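Local coordinates for A-type flavoprotein (Giardia intestinalis, PDB 2Q9U) that scavenges oxygen, probably reducing it at a mu-oxo-diiron centre with electrons relayed by a bound flavin mononucleotide, at residues S67-A70 with P74-K77; R272-L277 with T288-M293. All coordinates share one frame; numbering follows the deposited sequence.

Interaction 1 of 2, residues S67-A70 with P74-K77; sequences SRIA and PLDK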
# COMPACT_ATOMS: atom_id res chain seq x y z
N SER A 67 -0.68 -4.25 -33.56
CA SER A 67 -0.33 -5.64 -33.90
C SER A 67 -1.58 -6.49 -34.09
O SER A 67 -1.67 -7.27 -35.05
CB SER A 67 0.60 -6.27 -32.86
OG SER A 67 1.88 -5.66 -32.94
N ARG A 68 -2.55 -6.35 -33.17
CA ARG A 68 -3.83 -7.03 -33.32
C ARG A 68 -4.60 -6.62 -34.57
O ARG A 68 -5.13 -7.47 -35.29
CB ARG A 68 -4.69 -6.85 -32.07
CG ARG A 68 -4.07 -7.46 -30.82
CD ARG A 68 -5.12 -7.45 -29.71
NE ARG A 68 -4.55 -7.78 -28.41
CZ ARG A 68 -4.26 -9.02 -28.02
NH1 ARG A 68 -4.48 -10.04 -28.85
NH2 ARG A 68 -3.75 -9.22 -26.80
N ILE A 69 -4.64 -5.32 -34.85
CA ILE A 69 -5.28 -4.85 -36.08
C ILE A 69 -4.59 -5.41 -37.34
O ILE A 69 -5.24 -5.93 -38.23
CB ILE A 69 -5.32 -3.29 -36.17
CG1 ILE A 69 -6.23 -2.74 -35.07
CG2 ILE A 69 -5.95 -2.85 -37.52
CD1 ILE A 69 -6.11 -1.21 -34.86
N ALA A 70 -3.27 -5.29 -37.39
CA ALA A 70 -2.49 -5.74 -38.56
C ALA A 70 -2.64 -7.23 -38.81
O ALA A 70 -2.52 -7.70 -39.95
CB ALA A 70 -0.99 -5.38 -38.37
N PRO A 74 -3.97 -5.24 -43.15
CA PRO A 74 -2.86 -4.29 -43.18
C PRO A 74 -3.35 -2.89 -42.80
O PRO A 74 -4.46 -2.52 -43.16
CB PRO A 74 -2.43 -4.29 -44.66
CG PRO A 74 -2.78 -5.70 -45.12
CD PRO A 74 -4.13 -5.94 -44.44
N LEU A 75 -2.53 -2.14 -42.06
CA LEU A 75 -2.96 -0.83 -41.57
C LEU A 75 -3.34 0.13 -42.69
O LEU A 75 -4.27 0.91 -42.52
CB LEU A 75 -1.92 -0.18 -40.67
CG LEU A 75 -1.57 -0.98 -39.40
CD1 LEU A 75 -0.51 -0.21 -38.66
CD2 LEU A 75 -2.81 -1.26 -38.49
N ASP A 76 -2.63 0.04 -43.83
CA ASP A 76 -2.92 0.89 -45.00
C ASP A 76 -4.23 0.55 -45.71
O ASP A 76 -4.69 1.32 -46.57
CB ASP A 76 -1.74 0.95 -46.01
CG ASP A 76 -1.48 -0.39 -46.72
OD1 ASP A 76 -2.32 -1.33 -46.67
OD2 ASP A 76 -0.41 -0.49 -47.40
N LYS A 77 -4.85 -0.57 -45.34
CA LYS A 77 -6.16 -0.95 -45.88
C LYS A 77 -7.36 -0.63 -44.98
O LYS A 77 -8.53 -0.79 -45.40
CB LYS A 77 -6.17 -2.43 -46.28
CG LYS A 77 -5.45 -2.62 -47.62
CD LYS A 77 -5.48 -4.09 -48.09
CE LYS A 77 -6.63 -4.41 -49.02
NZ LYS A 77 -6.39 -5.73 -49.71
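Ile69 and Leu75 meet through one methyl each: CG2 of Ile69 lies 3.7 Å from CD2 of Leu75, and the two side chains cross at about a right angle. Ile69 places this methyl anti to its backbone nitrogen, while CG1 sits beside that nitrogen (chi1 -66°). The same CD2 of Leu75 also lies over the helix backbone, 4.2 Å from Ala70 N. This is the close-packed side of the contact, where Ile69 is buried; beyond the pair, Ile69 rests on Val20 of strand 17-24 and Leu75 on Phe101. Here helix 62-72 ends and the chain turns back into strand 80-82, completing a beta-alpha-beta unit that began with strand 52-54 in the beta-lactamase-like domain. The turn includes a short 3-10 segment, 75-77, where Lys77 N donates a 3.0 Å hydrogen bond to Pro74 O. The outer side is much looser. Ala70 and Pro74 are exposed; their CA atoms are 4.9 Å apart, yet no pair of their atoms comes nearer than the 4.3 Å from Ala70 O to Pro74 N, and no hydrogen bond forms, proline N having no hydrogen to give.

Interaction 2 of 2, residues R272-L277 with T288-M293; sequences RMALAL and TVLLEM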
# COMPACT_ATOMS: atom_id res chain seq x y z
N ARG A 272 -16.54 1.04 17.62
CA ARG A 272 -17.41 0.17 18.43
C ARG A 272 -18.88 0.63 18.41
O ARG A 272 -19.79 -0.20 18.35
CB ARG A 272 -16.93 0.10 19.88
CG ARG A 272 -17.79 -0.83 20.77
CD ARG A 272 -17.52 -2.29 20.41
NE ARG A 272 -18.45 -3.27 21.01
CZ ARG A 272 -19.71 -3.51 20.61
NH1 ARG A 272 -20.28 -2.80 19.64
NH2 ARG A 272 -20.40 -4.45 21.22
N MET A 273 -19.11 1.93 18.45
CA MET A 273 -20.48 2.43 18.34
C MET A 273 -21.06 2.08 16.97
O MET A 273 -22.26 1.75 16.85
CB MET A 273 -20.54 3.93 18.56
CG MET A 273 -20.23 4.32 19.97
SD MET A 273 -21.67 4.07 21.00
CE MET A 273 -22.55 5.58 20.57
N ALA A 274 -20.21 2.16 15.93
CA ALA A 274 -20.62 1.76 14.58
C ALA A 274 -21.09 0.34 14.55
O ALA A 274 -22.10 0.04 13.88
CB ALA A 274 -19.46 1.96 13.56
N LEU A 275 -20.39 -0.56 15.25
CA LEU A 275 -20.80 -1.97 15.27
C LEU A 275 -22.18 -2.16 15.92
O LEU A 275 -22.98 -2.98 15.48
CB LEU A 275 -19.74 -2.85 15.98
CG LEU A 275 -18.41 -3.09 15.25
CD1 LEU A 275 -17.40 -3.73 16.21
CD2 LEU A 275 -18.63 -3.99 14.00
N ALA A 276 -22.44 -1.43 17.00
CA ALA A 276 -23.74 -1.52 17.68
C ALA A 276 -24.87 -1.00 16.77
O ALA A 276 -25.94 -1.61 16.69
CB ALA A 276 -23.72 -0.71 19.02
N LEU A 277 -24.61 0.12 16.12
CA LEU A 277 -25.56 0.67 15.15
C LEU A 277 -25.85 -0.35 14.05
O LEU A 277 -27.00 -0.53 13.63
CB LEU A 277 -25.03 1.97 14.55
CG LEU A 277 -26.03 2.70 13.64
CD1 LEU A 277 -26.19 4.14 14.07
CD2 LEU A 277 -25.58 2.67 12.21
N THR A 288 -26.02 -5.18 6.10
CA THR A 288 -25.25 -4.09 6.69
C THR A 288 -23.78 -4.25 6.27
O THR A 288 -23.24 -5.34 6.33
CB THR A 288 -25.32 -4.09 8.24
OG1 THR A 288 -24.76 -5.31 8.75
CG2 THR A 288 -26.77 -3.94 8.72
N VAL A 289 -23.18 -3.15 5.83
CA VAL A 289 -21.78 -3.10 5.41
C VAL A 289 -21.12 -1.98 6.23
O VAL A 289 -21.65 -0.89 6.33
CB VAL A 289 -21.67 -2.83 3.86
CG1 VAL A 289 -20.21 -2.58 3.42
CG2 VAL A 289 -22.28 -3.99 3.07
N LEU A 290 -19.97 -2.28 6.83
CA LEU A 290 -19.18 -1.27 7.50
C LEU A 290 -17.91 -1.04 6.69
O LEU A 290 -17.19 -1.99 6.39
CB LEU A 290 -18.83 -1.72 8.93
CG LEU A 290 -17.94 -0.78 9.79
CD1 LEU A 290 -18.31 -0.98 11.23
CD2 LEU A 290 -16.43 -1.03 9.61
N LEU A 291 -17.66 0.23 6.35
CA LEU A 291 -16.48 0.62 5.58
C LEU A 291 -15.67 1.60 6.40
O LEU A 291 -16.12 2.73 6.61
CB LEU A 291 -16.91 1.29 4.25
CG LEU A 291 -17.75 0.47 3.27
CD1 LEU A 291 -17.99 1.30 2.01
CD2 LEU A 291 -17.00 -0.83 2.93
N GLU A 292 -14.49 1.19 6.86
CA GLU A 292 -13.62 2.12 7.58
C GLU A 292 -12.48 2.56 6.68
O GLU A 292 -11.83 1.72 6.04
CB GLU A 292 -13.06 1.46 8.84
CG GLU A 292 -12.38 2.45 9.80
CD GLU A 292 -12.69 2.11 11.26
OE1 GLU A 292 -13.83 1.66 11.55
OE2 GLU A 292 -11.78 2.27 12.11
N MET A 293 -12.22 3.87 6.63
CA MET A 293 -11.39 4.42 5.56
C MET A 293 -9.94 3.93 5.61
O MET A 293 -9.30 3.86 4.58
CB MET A 293 -11.47 5.95 5.46
CG MET A 293 -12.89 6.47 5.15
SD MET A 293 -13.65 5.72 3.67
CE MET A 293 -12.69 6.30 2.30
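The shorter of the two backbone hydrogen bonds within the helical segment 272-277 runs from Leu277 N to Met273 O at 3.0 Å; from the turn it spans, Ala274 and Leu275 reach the strand residue Leu290. The other, from Ala276 N to Arg272 O, measures 3.2 Å. No hydrogen bond links 272-277 to 288-293, whose contact is apolar and buried. Leu290 carries the strand's side of it with a single methyl, CD1, which is 3.9 Å from Ala274 CB and 4.1 Å from Leu275 CD2. Leu290 faces the helix from its CB outwards, and with CG anti to the backbone N (chi1 178°) CD1 reaches Ala274 and Leu275. Ala274 also faces the strand, but its small side chain lets the leucine come close to the helix surface, with the two CA atoms 7.8 Å apart. Leu275 leaves the helix more to the side and reaches across with its CD2 branch, the two leucines meeting at an oblique angle. Just outside 272-277, His271 ND1 makes a hydrogen bond with Glu292 OE1, a polar tie between helix and strand beside the apolar patch. This is the helix-on-sheet packing of a flavodoxin-like fold, within the beta-alpha-beta unit of strand 258-263, helix 269-283 and strand 287-292. The last of these strands is outermost in its parallel sheet within the chain; it bonds to strand 258-263, and while Leu290 faces helix 269-283, Val289 and Leu291 pack on helix 298-306.

Interactions 1 and 2 illustrate how contacts remote within one chain can become neighbours in an assembly. Their centres are 54 Å apart, with nearest atoms about 34 Å apart, on opposite sides of the chain's centre: one in the beta-lactamase-like part, the other in the flavodoxin-like part. Only interaction 2 approaches a cofactor, the Ala274 side chain lying about 9 Å from a bound FMN and about 6 Å from the side chain of the FMN-binding Thr270; interaction 1 is away from the annotated sites. Between subunits, however, Arg68 forms a salt bridge with Asp279 of the second subunit, and Leu275 packs on Glu64 of the second subunit, bringing helices 62-72 and 269-283 of different chains together.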